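Local coordinates for protein trypsin-like serine protease (Magnetospirillum magneticum, PDB 5HMA) that promotes magnetite formation in magnetotactic bacteria through a protease-like, probably non-proteolytic domain that binds transition metals, and is required for activating the protease MamE, at residues V5-G11 against A103-N107; V22-A26 against W145-P151; P97-A103 against R115-V119; L159-I164 against F176-A180. One frame throughout, in Å; residues are numbered along the deposited sequence.

Contact 1. Residues V5-G11 against A103-N107; sequences VPPAVVG and AFGRN
V5 sets its CG1 methyl squarely over the centre of the F104 ring, 3.5 Å from the centroid and 6° off the normal, a CH-pi contact. P6 touches the same ring obliquely, with CG 4.0 Å from F104 CE2. V9 divides its branches: CG2 rests against F104 CB at 3.6 Å, while CG1, anti to the backbone N (chi1 -178°), reaches across to G105 CA, also at 3.6 Å. Beyond V9, R106 folds back, its chain bent at chi3, and NH1 donates a straight bond of 3.0 Å to V9 O, which lies near the guanidinium plane; P6 O lies 3.0 Å from the same R106 NH1. V9 O and R106 CD approach to 3.2 Å, so the aliphatic part of the arginine is pressed against the carbonyl too. The fold is the double beta-barrel of chymotrypsin-like proteases, and here the first strand of one barrel meets the opening strand of the other, their short segments diverging by 37° without backbone pairing. In the second shell, V9 N bonds to P6 O, closing the 3-10 turn. R106 NE is held by G110 O and R106 N by S24 OG, while P151 and V153 pack on F104.

Contact 2. Residues V22-A26 against W145-P151; sequences VASGA and WEQTGGP
S24 points at the turn of residues 145-151 and grips it twice. With OG swung beside its own backbone N (chi1 -59°), the hydroxyl donates to E146 O at 2.7 Å, nearly along the C=O axis, while S24 N gives T148 O a straight 2.8 Å bond. S24 CB meanwhile sits 3.5 Å from G150 N. The same OG also receives R106 N, so an alanine here would probably leave both E146 O and R106 N without this partner. On the strand's flanks, A26 CB meets P151 CB at 4.0 Å, and V22 O lies near the plane of the W145 ring at its edge, 3.3 Å from CZ3; E146 CG lies over a face of that indole. G149 presses its CA to within 3.3 Å of S24 O, where a CB would clash, and its positive phi (89°) belongs to the type II turn from Q147 to G150. T148 OG1 is held mainly by A165 N, with a weak bond to W145 O. The Gly-Gly-Pro that follows T148 is the signature after the nucleophilic serine of trypsin-like enzymes; threonine in the serine's place is consistent with an inactive, repurposed protease site.

Contact 3. Residues P97-A103 against R115-V119; sequences PGQQVFA and RQGLV
The contact is the antiparallel hairpin of strands 100-106 and 112-121 in the second barrel of the trypsin-like fold, twisted so that the short segments run at 139°. A103 and R115 bond both ways, and V101 and G117 do the same, with V101 N to G117 O the shortest of these at 2.7 Å. Past Q100, V119 N reaches Q99 O, and G98 N reaches V119 O at 2.8 Å, the chain turning at G98, whose positive phi (106°) calls for glycine. On the face of Q100, F102, Q116 and L118, the F102 ring and the Q116 side chain lie alongside each other, Q116 CB 3.5 Å from F102 CD2. Q100 runs out fully extended, its CG 3.7 Å from G117 O and its CB 4.1 Å from L118 CD2, and its amide crosses that of Q116 with the planes 58° apart. An alanine at Q100 would probably take away the extended chain beside Q116 and G117 O, leaving the Q116 side chain freer to turn. On the other face V101 CG1 meets V119 CG2 at 3.6 Å. V101 and A103 then pack on L152 of strand 151-153, which pairs with strand 100-106 on its far side from 112-121; F102 bonds through its backbone to V153, and L118 N is taken by D140 OD1 beside strand 131-139.

Contact 4. Residues L159-I164 against F176-A180; sequences LVGINI and FTVPA
L159 opens the contact, its CG 4.2 Å from A180 CB, at the end of the antiparallel hairpin of strands 159-167 and 173-179 in the second barrel. V160 O accepts A180 N at 2.9 Å, the donor standing well above the carbonyl plane. V160 and G161 form a classic beta bulge facing L152. G161 CA comes 3.1 Å from V178 O and 3.6 Å from T177 CG2, and a CB on it would clash with both atoms. I162 then pairs with V178 in both directions, I162 N to V178 O in the carbonyl plane and V178 N to I162 O. N163 lies side by side with T177, whose OG1 sits beside its backbone N (chi1 -57°) while CG2 lies against G161 CA; the N163 backbone also bonds to G149 and G150, tying the hairpin to the turn that carries T148. I164 bonds in both directions with F176 and sends CD1 to V178 CG2 at 3.9 Å. V178 in turn lies about 4 Å from the metal ligand H71, side chain to side chain, and about 8 Å from the nickel ion. The shortest polar contact is T177 OG1 to N163 OD1, 2.6 Å, nearly in line with the amide carbonyl (163°).

Overall arrangement
Contacts 1 and 2 straddle the seam between the two barrels: strands 9-13 and 23-29 of the first are neighbours in one sheet, and V10 N probably bonds to G25 O. Their centres lie 8 Å apart. Contacts 3 and 4 are hairpins within the second barrel, 11 Å apart, with A103 CB against N163 ND2; contact 3 shares A103 with contact 1, whose centre is 16 Å away. Along the chain contact 3 nests inside the loop closed by contact 2, contacts 1 and 2 interlock, and contact 4 follows all. Contacts 2 and 4, 11 Å apart, meet where loop 145-151 adjoins strand 159-167, joining seam to hairpin, and contact 4 lies nearest the nickel site.

Contact 1. Residues V5-G11 against A103-N107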
loop_
_atom_site.group_PDB
_atom_site.type_symbol
_atom_site.label_atom_id
_atom_site.label_comp_id
_atom_site.label_asym_id
_atom_site.label_seq_id
_atom_site.Cartn_x
_atom_site.Cartn_y
_atom_site.Cartn_z
ATOM N N VAL A 5 5.044 -12.538 -2.698
ATOM C CA VAL A 5 4.563 -11.153 -2.542
ATOM C C VAL A 5 4.851 -10.566 -1.150
ATOM O O VAL A 5 5.272 -9.402 -1.042
ATOM C CB VAL A 5 3.035 -11.060 -2.852
ATOM C CG1 VAL A 5 2.442 -9.714 -2.401
ATOM C CG2 VAL A 5 2.783 -11.293 -4.313
ATOM N N PRO A 6 4.632 -11.353 -0.073
ATOM C CA PRO A 6 4.802 -10.731 1.250
ATOM C C PRO A 6 6.145 -10.030 1.539
ATOM O O PRO A 6 6.131 -9.081 2.326
ATOM C CB PRO A 6 4.610 -11.917 2.211
ATOM C CG PRO A 6 3.680 -12.846 1.462
ATOM C CD PRO A 6 4.158 -12.755 0.039
ATOM N N PRO A 7 7.272 -10.475 0.941
ATOM C CA PRO A 7 8.485 -9.730 1.317
ATOM C C PRO A 7 8.434 -8.249 0.946
ATOM O O PRO A 7 9.052 -7.432 1.631
ATOM C CB PRO A 7 9.591 -10.442 0.537
ATOM C CG PRO A 7 9.095 -11.869 0.404
ATOM C CD PRO A 7 7.594 -11.710 0.194
ATOM N N ALA A 8 7.676 -7.906 -0.094
ATOM C CA ALA A 8 7.556 -6.514 -0.529
ATOM C C ALA A 8 6.363 -5.791 0.134
ATOM O O ALA A 8 6.028 -4.666 -0.241
ATOM C CB ALA A 8 7.430 -6.454 -2.072
ATOM N N VAL A 9 5.723 -6.453 1.100
ATOM C CA VAL A 9 4.601 -5.877 1.848
ATOM C C VAL A 9 5.119 -5.460 3.211
ATOM O O VAL A 9 5.619 -6.307 3.970
ATOM C CB VAL A 9 3.434 -6.877 1.990
ATOM C CG1 VAL A 9 2.245 -6.231 2.724
ATOM C CG2 VAL A 9 3.025 -7.397 0.633
ATOM N N VAL A 10 5.035 -4.166 3.516
ATOM C CA VAL A 10 5.630 -3.645 4.750
ATOM C C VAL A 10 4.578 -3.024 5.649
ATOM O O VAL A 10 3.462 -2.722 5.207
ATOM C CB VAL A 10 6.733 -2.595 4.470
ATOM C CG1 VAL A 10 7.924 -3.208 3.732
ATOM C CG2 VAL A 10 6.158 -1.381 3.714
ATOM N N GLY A 11 4.942 -2.824 6.914
ATOM C CA GLY A 11 4.118 -2.034 7.811
ATOM C C GLY A 11 4.681 -0.616 7.860
ATOM O O GLY A 11 5.891 -0.423 7.750
ATOM N N ALA A 103 -5.342 -8.708 -1.747
ATOM C CA ALA A 103 -4.934 -7.525 -1.005
ATOM C C ALA A 103 -4.052 -7.948 0.157
ATOM O O ALA A 103 -4.463 -8.739 1.004
ATOM C CB ALA A 103 -6.153 -6.762 -0.522
ATOM N N PHE A 104 -2.825 -7.443 0.171
ATOM C CA PHE A 104 -1.842 -7.829 1.187
ATOM C C PHE A 104 -1.617 -6.677 2.167
ATOM O O PHE A 104 -1.683 -5.508 1.781
ATOM C CB PHE A 104 -0.496 -8.206 0.539
ATOM C CG PHE A 104 -0.482 -9.550 -0.146
ATOM C CD1 PHE A 104 -1.008 -9.699 -1.426
ATOM C CD2 PHE A 104 0.098 -10.652 0.469
ATOM C CE1 PHE A 104 -0.971 -10.938 -2.072
ATOM C CE2 PHE A 104 0.142 -11.888 -0.172
ATOM C CZ PHE A 104 -0.398 -12.033 -1.442
ATOM N N GLY A 105 -1.312 -7.007 3.420
ATOM C CA GLY A 105 -0.954 -6.000 4.411
ATOM C C GLY A 105 -0.130 -6.612 5.534
ATOM O O GLY A 105 0.220 -7.795 5.478
ATOM N N ARG A 106 0.196 -5.809 6.544
ATOM C CA ARG A 106 0.835 -6.321 7.750
ATOM C C ARG A 106 0.119 -5.716 8.938
ATOM O O ARG A 106 -0.188 -4.518 8.958
ATOM C CB ARG A 106 2.349 -6.003 7.793
ATOM C CG ARG A 106 3.132 -6.511 6.577
ATOM C CD ARG A 106 4.581 -6.864 6.892
ATOM N NE ARG A 106 4.735 -8.257 7.296
ATOM C CZ ARG A 106 5.072 -9.257 6.484
ATOM N NH1 ARG A 106 5.291 -9.043 5.198
ATOM N NH2 ARG A 106 5.184 -10.484 6.966
ATOM N N ASN A 107 -0.148 -6.547 9.935
ATOM C CA ASN A 107 -0.876 -6.069 11.088
ATOM C C ASN A 107 0.062 -5.379 12.097
ATOM O O ASN A 107 1.257 -5.200 11.851
ATOM C CB ASN A 107 -1.660 -7.222 11.734
ATOM C CG ASN A 107 -0.770 -8.289 12.345
ATOM O OD1 ASN A 107 0.427 -8.094 12.558
ATOM N ND2 ASN A 107 -1.368 -9.434 12.651
#

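Contact 2. Residues V22-A26 against W145-P151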
loop_
_atom_site.group_PDB
_atom_site.type_symbol
_atom_site.label_atom_id
_atom_site.label_comp_id
_atom_site.label_asym_id
_atom_site.label_seq_id
_atom_site.Cartn_x
_atom_site.Cartn_y
_atom_site.Cartn_z
ATOM N N VAL A 22 0.582 1.230 11.692
ATOM C CA VAL A 22 -0.798 1.721 11.694
ATOM C C VAL A 22 -1.351 1.644 10.275
ATOM O O VAL A 22 -2.514 1.944 10.027
ATOM C CB VAL A 22 -0.899 3.159 12.214
ATOM C CG1 VAL A 22 -0.286 3.271 13.609
ATOM C CG2 VAL A 22 -0.215 4.128 11.235
ATOM N N ALA A 23 -0.484 1.276 9.338
ATOM C CA ALA A 23 -0.881 1.045 7.953
ATOM C C ALA A 23 0.133 0.127 7.297
ATOM O O ALA A 23 1.151 -0.230 7.896
ATOM C CB ALA A 23 -0.989 2.358 7.178
ATOM N N SER A 24 -0.160 -0.245 6.060
ATOM C CA SER A 24 0.718 -1.083 5.256
ATOM C C SER A 24 1.316 -0.237 4.149
ATOM O O SER A 24 0.990 0.947 4.021
ATOM C CB SER A 24 -0.037 -2.267 4.668
ATOM O OG SER A 24 -0.597 -3.057 5.698
ATOM N N GLY A 25 2.178 -0.857 3.348
ATOM C CA GLY A 25 2.895 -0.174 2.283
ATOM C C GLY A 25 3.496 -1.203 1.341
ATOM O O GLY A 25 3.553 -2.393 1.685
ATOM N N ALA A 26 3.934 -0.751 0.163
ATOM C CA ALA A 26 4.469 -1.635 -0.880
ATOM C C ALA A 26 5.870 -1.179 -1.275
ATOM O O ALA A 26 6.062 -0.010 -1.602
ATOM C CB ALA A 26 3.538 -1.646 -2.119
ATOM N N TRP A 145 -8.878 -2.092 8.160
ATOM C CA TRP A 145 -8.141 -0.841 8.177
ATOM C C TRP A 145 -6.626 -1.065 8.082
ATOM O O TRP A 145 -5.901 -0.224 7.553
ATOM C CB TRP A 145 -8.485 -0.045 9.444
ATOM C CG TRP A 145 -8.019 -0.681 10.702
ATOM C CD1 TRP A 145 -8.691 -1.599 11.452
ATOM C CD2 TRP A 145 -6.774 -0.440 11.378
ATOM N NE1 TRP A 145 -7.944 -1.945 12.552
ATOM C CE2 TRP A 145 -6.766 -1.247 12.534
ATOM C CE3 TRP A 145 -5.671 0.381 11.119
ATOM C CZ2 TRP A 145 -5.694 -1.260 13.427
ATOM C CZ3 TRP A 145 -4.609 0.366 12.006
ATOM C CH2 TRP A 145 -4.628 -0.450 13.146
ATOM N N GLU A 146 -6.149 -2.214 8.549
ATOM C CA GLU A 146 -4.716 -2.496 8.525
ATOM C C GLU A 146 -4.177 -2.744 7.124
ATOM O O GLU A 146 -2.969 -2.674 6.900
ATOM C CB GLU A 146 -4.408 -3.688 9.426
ATOM C CG GLU A 146 -4.984 -3.497 10.813
ATOM C CD GLU A 146 -4.437 -4.480 11.812
ATOM O OE1 GLU A 146 -3.520 -4.094 12.583
ATOM O OE2 GLU A 146 -4.932 -5.632 11.822
ATOM N N GLN A 147 -5.064 -3.018 6.174
ATOM C CA GLN A 147 -4.641 -3.266 4.791
ATOM C C GLN A 147 -4.423 -1.964 4.045
ATOM O O GLN A 147 -3.886 -1.944 2.936
ATOM C CB GLN A 147 -5.674 -4.113 4.045
ATOM C CG GLN A 147 -5.743 -5.558 4.480
ATOM C CD GLN A 147 -6.953 -6.254 3.896
ATOM O OE1 GLN A 147 -8.086 -5.838 4.141
ATOM N NE2 GLN A 147 -6.724 -7.307 3.104
ATOM N N THR A 148 -4.861 -0.868 4.650
ATOM C CA THR A 148 -4.751 0.434 4.006
ATOM C C THR A 148 -3.292 0.737 3.703
ATOM O O THR A 148 -2.430 0.537 4.558
ATOM C CB THR A 148 -5.375 1.527 4.892
ATOM O OG1 THR A 148 -6.799 1.374 4.876
ATOM C CG2 THR A 148 -5.009 2.902 4.404
ATOM N N GLY A 149 -3.012 1.183 2.477
ATOM C CA GLY A 149 -1.649 1.503 2.085
ATOM C C GLY A 149 -0.887 0.314 1.503
ATOM O O GLY A 149 0.161 0.487 0.877
ATOM N N GLY A 150 -1.404 -0.897 1.709
ATOM C CA GLY A 150 -0.798 -2.090 1.133
ATOM C C GLY A 150 -1.180 -2.348 -0.326
ATOM O O GLY A 150 -2.073 -1.693 -0.884
ATOM N N PRO A 151 -0.501 -3.309 -0.963
ATOM C CA PRO A 151 -0.730 -3.559 -2.388
ATOM C C PRO A 151 -1.929 -4.461 -2.708
ATOM O O PRO A 151 -2.226 -5.407 -1.968
ATOM C CB PRO A 151 0.574 -4.246 -2.823
ATOM C CG PRO A 151 0.974 -5.024 -1.609
ATOM C CD PRO A 151 0.647 -4.083 -0.448
#

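Contact 3. Residues P97-A103 against R115-V119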
loop_
_atom_site.group_PDB
_atom_site.type_symbol
_atom_site.label_atom_id
_atom_site.label_comp_id
_atom_site.label_asym_id
_atom_site.label_seq_id
_atom_site.Cartn_x
_atom_site.Cartn_y
_atom_site.Cartn_z
ATOM N N PRO A 97 -13.387 -5.380 -13.783
ATOM C CA PRO A 97 -14.421 -5.964 -12.919
ATOM C C PRO A 97 -14.582 -7.479 -13.106
ATOM O O PRO A 97 -14.749 -7.950 -14.229
ATOM C CB PRO A 97 -15.698 -5.239 -13.365
ATOM C CG PRO A 97 -15.205 -3.929 -13.878
ATOM C CD PRO A 97 -13.907 -4.243 -14.562
ATOM N N GLY A 98 -14.532 -8.228 -12.013
ATOM C CA GLY A 98 -14.771 -9.658 -12.072
ATOM C C GLY A 98 -13.475 -10.424 -11.909
ATOM O O GLY A 98 -13.472 -11.623 -11.653
ATOM N N GLN A 99 -12.366 -9.711 -12.050
ATOM C CA GLN A 99 -11.065 -10.334 -11.981
ATOM C C GLN A 99 -10.687 -10.569 -10.529
ATOM O O GLN A 99 -10.912 -9.723 -9.666
ATOM C CB GLN A 99 -10.022 -9.463 -12.690
ATOM C CG GLN A 99 -8.585 -9.914 -12.496
ATOM C CD GLN A 99 -7.648 -9.298 -13.512
ATOM O OE1 GLN A 99 -8.040 -8.419 -14.285
ATOM N NE2 GLN A 99 -6.401 -9.753 -13.517
ATOM N N GLN A 100 -10.125 -11.734 -10.252
ATOM C CA GLN A 100 -9.677 -12.031 -8.900
ATOM C C GLN A 100 -8.450 -11.215 -8.552
ATOM O O GLN A 100 -7.501 -11.143 -9.342
ATOM C CB GLN A 100 -9.374 -13.518 -8.768
ATOM C CG GLN A 100 -9.217 -14.004 -7.356
ATOM C CD GLN A 100 -8.951 -15.493 -7.312
ATOM O OE1 GLN A 100 -8.969 -16.106 -6.248
ATOM N NE2 GLN A 100 -8.694 -16.083 -8.473
ATOM N N VAL A 101 -8.463 -10.597 -7.374
ATOM C CA VAL A 101 -7.298 -9.856 -6.888
ATOM C C VAL A 101 -6.992 -10.245 -5.451
ATOM O O VAL A 101 -7.779 -10.925 -4.794
ATOM C CB VAL A 101 -7.504 -8.335 -7.005
ATOM C CG1 VAL A 101 -7.484 -7.925 -8.473
ATOM C CG2 VAL A 101 -8.833 -7.927 -6.365
ATOM N N PHE A 102 -5.835 -9.817 -4.964
ATOM C CA PHE A 102 -5.375 -10.203 -3.637
ATOM C C PHE A 102 -4.840 -8.971 -2.947
ATOM O O PHE A 102 -4.002 -8.254 -3.500
ATOM C CB PHE A 102 -4.299 -11.296 -3.718
ATOM C CG PHE A 102 -4.734 -12.502 -4.500
ATOM C CD1 PHE A 102 -4.739 -12.478 -5.895
ATOM C CD2 PHE A 102 -5.155 -13.657 -3.846
ATOM C CE1 PHE A 102 -5.163 -13.586 -6.625
ATOM C CE2 PHE A 102 -5.560 -14.775 -4.571
ATOM C CZ PHE A 102 -5.575 -14.735 -5.961
ATOM N N ALA A 103 -5.342 -8.708 -1.747
ATOM C CA ALA A 103 -4.934 -7.525 -1.005
ATOM C C ALA A 103 -4.052 -7.948 0.157
ATOM O O ALA A 103 -4.463 -8.739 1.004
ATOM C CB ALA A 103 -6.153 -6.762 -0.522
ATOM N N ARG A 115 -5.998 -11.244 1.733
ATOM C CA ARG A 115 -7.364 -11.630 1.423
ATOM C C ARG A 115 -7.577 -11.549 -0.084
ATOM O O ARG A 115 -7.117 -10.618 -0.748
ATOM C CB ARG A 115 -8.358 -10.739 2.163
ATOM C CG ARG A 115 -9.794 -10.998 1.811
ATOM C CD ARG A 115 -10.437 -11.933 2.805
ATOM N NE ARG A 115 -11.507 -11.254 3.531
ATOM C CZ ARG A 115 -11.701 -11.353 4.841
ATOM N NH1 ARG A 115 -10.899 -12.110 5.583
ATOM N NH2 ARG A 115 -12.705 -10.698 5.408
ATOM N N GLN A 116 -8.259 -12.538 -0.630
ATOM C CA GLN A 116 -8.595 -12.501 -2.040
ATOM C C GLN A 116 -10.029 -12.036 -2.226
ATOM O O GLN A 116 -10.867 -12.184 -1.341
ATOM C CB GLN A 116 -8.411 -13.868 -2.682
ATOM C CG GLN A 116 -9.370 -14.886 -2.186
ATOM C CD GLN A 116 -9.627 -15.946 -3.220
ATOM O OE1 GLN A 116 -10.613 -15.879 -3.958
ATOM N NE2 GLN A 116 -8.734 -16.928 -3.298
ATOM N N GLY A 117 -10.299 -11.474 -3.391
ATOM C CA GLY A 117 -11.636 -11.052 -3.737
ATOM C C GLY A 117 -11.717 -10.741 -5.215
ATOM O O GLY A 117 -10.760 -10.942 -5.967
ATOM N N LEU A 118 -12.881 -10.263 -5.626
ATOM C CA LEU A 118 -13.107 -9.815 -6.989
ATOM C C LEU A 118 -13.090 -8.290 -7.090
ATOM O O LEU A 118 -13.496 -7.584 -6.162
ATOM C CB LEU A 118 -14.441 -10.357 -7.500
ATOM C CG LEU A 118 -14.535 -11.875 -7.531
ATOM C CD1 LEU A 118 -15.878 -12.327 -8.131
ATOM C CD2 LEU A 118 -13.346 -12.433 -8.315
ATOM N N VAL A 119 -12.616 -7.785 -8.221
ATOM C CA VAL A 119 -12.821 -6.387 -8.569
ATOM C C VAL A 119 -14.323 -6.169 -8.813
ATOM O O VAL A 119 -14.956 -6.931 -9.548
ATOM C CB VAL A 119 -11.990 -6.000 -9.792
ATOM C CG1 VAL A 119 -12.228 -4.536 -10.155
ATOM C CG2 VAL A 119 -10.522 -6.292 -9.531
#

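Contact 4. Residues L159-I164 against F176-A180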
loop_
_atom_site.group_PDB
_atom_site.type_symbol
_atom_site.label_atom_id
_atom_site.label_comp_id
_atom_site.label_asym_id
_atom_site.label_seq_id
_atom_site.Cartn_x
_atom_site.Cartn_y
_atom_site.Cartn_z
ATOM N N LEU A 159 1.798 -5.884 -9.295
ATOM C CA LEU A 159 1.175 -4.787 -8.558
ATOM C C LEU A 159 0.045 -4.202 -9.404
ATOM O O LEU A 159 0.276 -3.829 -10.552
ATOM C CB LEU A 159 2.206 -3.711 -8.226
ATOM C CG LEU A 159 1.695 -2.518 -7.412
ATOM C CD1 LEU A 159 1.215 -2.984 -6.050
ATOM C CD2 LEU A 159 2.792 -1.491 -7.245
ATOM N N VAL A 160 -1.176 -4.128 -8.873
ATOM C CA VAL A 160 -2.231 -3.481 -9.654
ATOM C C VAL A 160 -2.738 -2.232 -8.952
ATOM O O VAL A 160 -3.410 -1.399 -9.563
ATOM C CB VAL A 160 -3.397 -4.448 -9.984
ATOM C CG1 VAL A 160 -2.883 -5.606 -10.837
ATOM C CG2 VAL A 160 -4.075 -4.966 -8.738
ATOM N N GLY A 161 -2.390 -2.069 -7.682
ATOM C CA GLY A 161 -2.776 -0.855 -6.990
ATOM C C GLY A 161 -2.455 -0.791 -5.512
ATOM O O GLY A 161 -1.857 -1.701 -4.948
ATOM N N ILE A 162 -2.866 0.309 -4.895
ATOM C CA ILE A 162 -2.648 0.568 -3.480
ATOM C C ILE A 162 -4.006 0.725 -2.797
ATOM O O ILE A 162 -4.841 1.520 -3.228
ATOM C CB ILE A 162 -1.780 1.823 -3.269
ATOM C CG1 ILE A 162 -0.397 1.637 -3.905
ATOM C CG2 ILE A 162 -1.687 2.137 -1.785
ATOM C CD1 ILE A 162 0.444 0.554 -3.236
ATOM N N ASN A 163 -4.219 -0.023 -1.724
ATOM C CA ASN A 163 -5.545 -0.125 -1.143
ATOM C C ASN A 163 -5.860 0.953 -0.118
ATOM O O ASN A 163 -4.965 1.491 0.535
ATOM C CB ASN A 163 -5.705 -1.509 -0.527
ATOM C CG ASN A 163 -5.675 -2.593 -1.585
ATOM O OD1 ASN A 163 -6.312 -2.454 -2.639
ATOM N ND2 ASN A 163 -4.922 -3.660 -1.333
ATOM N N ILE A 164 -7.147 1.274 -0.022
ATOM C CA ILE A 164 -7.692 2.197 0.965
ATOM C C ILE A 164 -8.939 1.560 1.553
ATOM O O ILE A 164 -9.909 1.308 0.827
ATOM C CB ILE A 164 -8.044 3.557 0.358
ATOM C CG1 ILE A 164 -6.821 4.196 -0.319
ATOM C CG2 ILE A 164 -8.666 4.471 1.431
ATOM C CD1 ILE A 164 -7.118 5.551 -0.979
ATOM N N PHE A 176 -11.362 0.081 -1.362
ATOM C CA PHE A 176 -11.019 0.888 -2.527
ATOM C C PHE A 176 -9.574 0.648 -2.917
ATOM O O PHE A 176 -8.781 0.151 -2.109
ATOM C CB PHE A 176 -11.266 2.363 -2.240
ATOM C CG PHE A 176 -12.713 2.705 -2.154
ATOM C CD1 PHE A 176 -13.440 2.412 -1.007
ATOM C CD2 PHE A 176 -13.368 3.281 -3.235
ATOM C CE1 PHE A 176 -14.793 2.700 -0.931
ATOM C CE2 PHE A 176 -14.733 3.587 -3.162
ATOM C CZ PHE A 176 -15.442 3.292 -2.010
ATOM N N THR A 177 -9.227 0.986 -4.157
ATOM C CA THR A 177 -7.856 0.811 -4.628
ATOM C C THR A 177 -7.465 1.880 -5.639
ATOM O O THR A 177 -8.161 2.075 -6.644
ATOM C CB THR A 177 -7.634 -0.574 -5.299
ATOM O OG1 THR A 177 -7.975 -1.627 -4.387
ATOM C CG2 THR A 177 -6.173 -0.715 -5.709
ATOM N N VAL A 178 -6.351 2.564 -5.367
ATOM C CA VAL A 178 -5.734 3.475 -6.327
ATOM C C VAL A 178 -4.983 2.663 -7.376
ATOM O O VAL A 178 -4.067 1.929 -7.035
ATOM C CB VAL A 178 -4.779 4.447 -5.638
ATOM C CG1 VAL A 178 -4.268 5.481 -6.644
ATOM C CG2 VAL A 178 -5.451 5.108 -4.423
ATOM N N PRO A 179 -5.371 2.780 -8.659
ATOM C CA PRO A 179 -4.693 2.004 -9.713
ATOM C C PRO A 179 -3.188 2.278 -9.775
ATOM O O PRO A 179 -2.764 3.418 -9.601
ATOM C CB PRO A 179 -5.384 2.474 -10.999
ATOM C CG PRO A 179 -6.733 2.921 -10.551
ATOM C CD PRO A 179 -6.529 3.526 -9.174
ATOM N N ALA A 180 -2.390 1.246 -10.028
ATOM C CA ALA A 180 -0.938 1.387 -9.997
ATOM C C ALA A 180 -0.418 2.355 -11.064
ATOM O O ALA A 180 0.652 2.932 -10.902
ATOM C CB ALA A 180 -0.275 0.026 -10.150
#